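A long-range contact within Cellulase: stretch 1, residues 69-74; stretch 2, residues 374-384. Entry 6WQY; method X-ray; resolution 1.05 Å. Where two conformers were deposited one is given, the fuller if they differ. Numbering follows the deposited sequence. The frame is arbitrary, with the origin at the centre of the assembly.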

# COMPACT_ATOMS: atom_id res chain seq x y z
N ASN A 69 -4.00 7.27 18.54
CA ASN A 69 -5.10 7.54 19.45
C ASN A 69 -6.44 7.17 18.84
O ASN A 69 -7.36 6.77 19.55
CB ASN A 69 -5.11 9.01 19.87
CG ASN A 69 -3.96 9.35 20.80
OD1 ASN A 69 -3.37 8.48 21.42
ND2 ASN A 69 -3.66 10.64 20.91
N ALA A 70 -6.57 7.33 17.52
CA ALA A 70 -7.80 6.99 16.82
C ALA A 70 -8.00 5.49 16.64
O ALA A 70 -9.09 5.08 16.25
CB ALA A 70 -7.82 7.67 15.44
N GLY A 71 -6.98 4.68 16.91
CA GLY A 71 -7.11 3.25 16.84
C GLY A 71 -6.55 2.59 15.60
O GLY A 71 -6.78 1.38 15.41
N PHE A 72 -5.83 3.31 14.76
CA PHE A 72 -5.11 2.66 13.68
C PHE A 72 -3.94 1.86 14.24
O PHE A 72 -3.38 2.20 15.29
CB PHE A 72 -4.63 3.70 12.66
CG PHE A 72 -5.74 4.24 11.81
CD1 PHE A 72 -6.15 3.56 10.67
CD2 PHE A 72 -6.41 5.40 12.17
CE1 PHE A 72 -7.18 4.03 9.89
CE2 PHE A 72 -7.45 5.88 11.38
CZ PHE A 72 -7.85 5.19 10.25
N THR A 73 -3.57 0.80 13.52
CA THR A 73 -2.50 -0.12 13.91
C THR A 73 -1.21 0.12 13.14
O THR A 73 -0.11 -0.06 13.69
CB THR A 73 -2.94 -1.57 13.64
OG1 THR A 73 -4.30 -1.76 14.05
CG2 THR A 73 -2.02 -2.57 14.33
N SER A 74 -1.36 0.47 11.86
CA SER A 74 -0.25 0.47 10.92
C SER A 74 -0.40 1.63 9.95
O SER A 74 -1.51 2.00 9.58
CB SER A 74 -0.25 -0.84 10.11
OG SER A 74 -0.20 -1.97 10.96
N VAL A 374 -16.30 7.69 10.24
CA VAL A 374 -15.69 6.82 9.25
C VAL A 374 -14.71 5.85 9.91
O VAL A 374 -14.72 4.64 9.63
CB VAL A 374 -14.99 7.68 8.18
CG1 VAL A 374 -14.23 6.78 7.20
CG2 VAL A 374 -15.99 8.54 7.44
N ILE A 375 -13.84 6.37 10.77
CA ILE A 375 -12.88 5.54 11.48
C ILE A 375 -13.60 4.48 12.31
O ILE A 375 -13.20 3.31 12.33
CB ILE A 375 -11.97 6.44 12.33
CG1 ILE A 375 -11.11 7.32 11.42
CG2 ILE A 375 -11.11 5.60 13.25
CD1 ILE A 375 -10.48 8.52 12.11
N ASP A 376 -14.69 4.88 12.97
CA ASP A 376 -15.42 3.93 13.81
C ASP A 376 -15.95 2.75 13.02
O ASP A 376 -15.91 1.62 13.49
CB ASP A 376 -16.55 4.65 14.55
CG ASP A 376 -16.05 5.54 15.67
OD1 ASP A 376 -14.85 5.43 16.04
OD2 ASP A 376 -16.85 6.34 16.19
N VAL A 377 -16.48 2.99 11.81
CA VAL A 377 -17.03 1.85 11.05
C VAL A 377 -15.92 0.94 10.53
O VAL A 377 -16.11 -0.27 10.43
CB VAL A 377 -18.02 2.27 9.94
CG1 VAL A 377 -19.17 3.09 10.51
CG2 VAL A 377 -17.32 2.99 8.81
N MET A 378 -14.76 1.52 10.18
CA MET A 378 -13.65 0.68 9.73
C MET A 378 -13.10 -0.15 10.88
O MET A 378 -12.82 -1.34 10.71
CB MET A 378 -12.55 1.55 9.09
CG MET A 378 -13.02 2.25 7.82
SD MET A 378 -11.71 2.89 6.76
CE MET A 378 -10.98 4.12 7.83
N LYS A 379 -12.98 0.45 12.06
CA LYS A 379 -12.51 -0.29 13.22
C LYS A 379 -13.47 -1.42 13.58
O LYS A 379 -13.04 -2.50 13.99
CB LYS A 379 -12.38 0.64 14.43
CG LYS A 379 -11.22 1.61 14.31
CD LYS A 379 -10.81 2.19 15.65
CE LYS A 379 -11.91 2.98 16.31
NZ LYS A 379 -11.42 3.53 17.62
N ARG A 380 -14.77 -1.20 13.41
CA ARG A 380 -15.73 -2.25 13.71
C ARG A 380 -15.52 -3.45 12.81
O ARG A 380 -15.69 -4.60 13.25
CB ARG A 380 -17.15 -1.69 13.56
CG ARG A 380 -18.25 -2.57 14.11
CD ARG A 380 -19.47 -1.72 14.38
NE ARG A 380 -19.16 -0.71 15.39
CZ ARG A 380 -19.54 0.56 15.34
NH1 ARG A 380 -20.25 1.02 14.32
NH2 ARG A 380 -19.19 1.39 16.32
N GLY A 381 -15.14 -3.23 11.55
CA GLY A 381 -14.92 -4.35 10.65
C GLY A 381 -13.69 -5.17 11.02
O GLY A 381 -13.67 -6.38 10.84
N ILE A 382 -12.65 -4.51 11.53
CA ILE A 382 -11.39 -5.20 11.81
C ILE A 382 -11.36 -5.78 13.22
O ILE A 382 -10.89 -6.90 13.42
CB ILE A 382 -10.20 -4.24 11.59
CG1 ILE A 382 -10.18 -3.74 10.15
CG2 ILE A 382 -8.88 -4.92 11.94
CD1 ILE A 382 -10.15 -4.84 9.13
N PHE A 383 -11.85 -5.03 14.21
CA PHE A 383 -11.63 -5.37 15.61
C PHE A 383 -12.86 -5.97 16.30
O PHE A 383 -12.73 -6.42 17.44
CB PHE A 383 -11.15 -4.14 16.38
CG PHE A 383 -9.90 -3.49 15.81
CD1 PHE A 383 -8.71 -4.20 15.70
CD2 PHE A 383 -9.92 -2.17 15.39
CE1 PHE A 383 -7.57 -3.60 15.19
CE2 PHE A 383 -8.77 -1.58 14.87
CZ PHE A 383 -7.60 -2.30 14.77
N THR A 384 -14.02 -6.00 15.64
CA THR A 384 -15.25 -6.49 16.25
C THR A 384 -15.74 -7.73 15.52
O THR A 384 -15.76 -7.77 14.28
CB THR A 384 -16.35 -5.40 16.18
OG1 THR A 384 -15.93 -4.25 16.95
CG2 THR A 384 -17.68 -5.92 16.73

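Stretch 2 is helical through Phe383, in a helix that begins before Val374, held by i to i+4 bonds such as Lys379 N to Ile375 O at 2.9 Å and Phe383 N to Lys379 O at 2.8 Å. Thr384 is the first residue to leave helical angles. In stretch 1 a helix that begins earlier in the chain finishes in a Schellman motif, with Gly71 at positive phi (101°). The backbones come near each other at Gly71 and Lys379, whose CA atoms lie 7.4 Å apart.

Glycine suits position 71 on two counts. At these angles a CB would jam against the carbonyl O of Ala70. A CB on Gly71 would also lie 2.7 Å from Lys379 CD, a clash. Without it, the lysine chain packs over the turn, with Lys379 CD 4.0 Å from Gly71 CA. Lys379 NZ then donates a hydrogen bond to Ala70 O at 3.1 Å, the one hydrogen bond between the stretches.

Apolar contacts lie to one side of this bond. Ile375 CD1 is 4.3 Å from Ala70 CB. The Phe72 CB points away, but the ring swings back: its CE2 reaches Ile375 CG1 at 3.9 Å, and Met378 CE meets the ring edge 4.1 Å from Phe72 CZ. Farther along the helix, the Phe383 ring presents its edge to Thr73, with CZ 3.4 Å from Thr73 OG1. Phe383 CE2 lies 3.6 Å from Gly71 O.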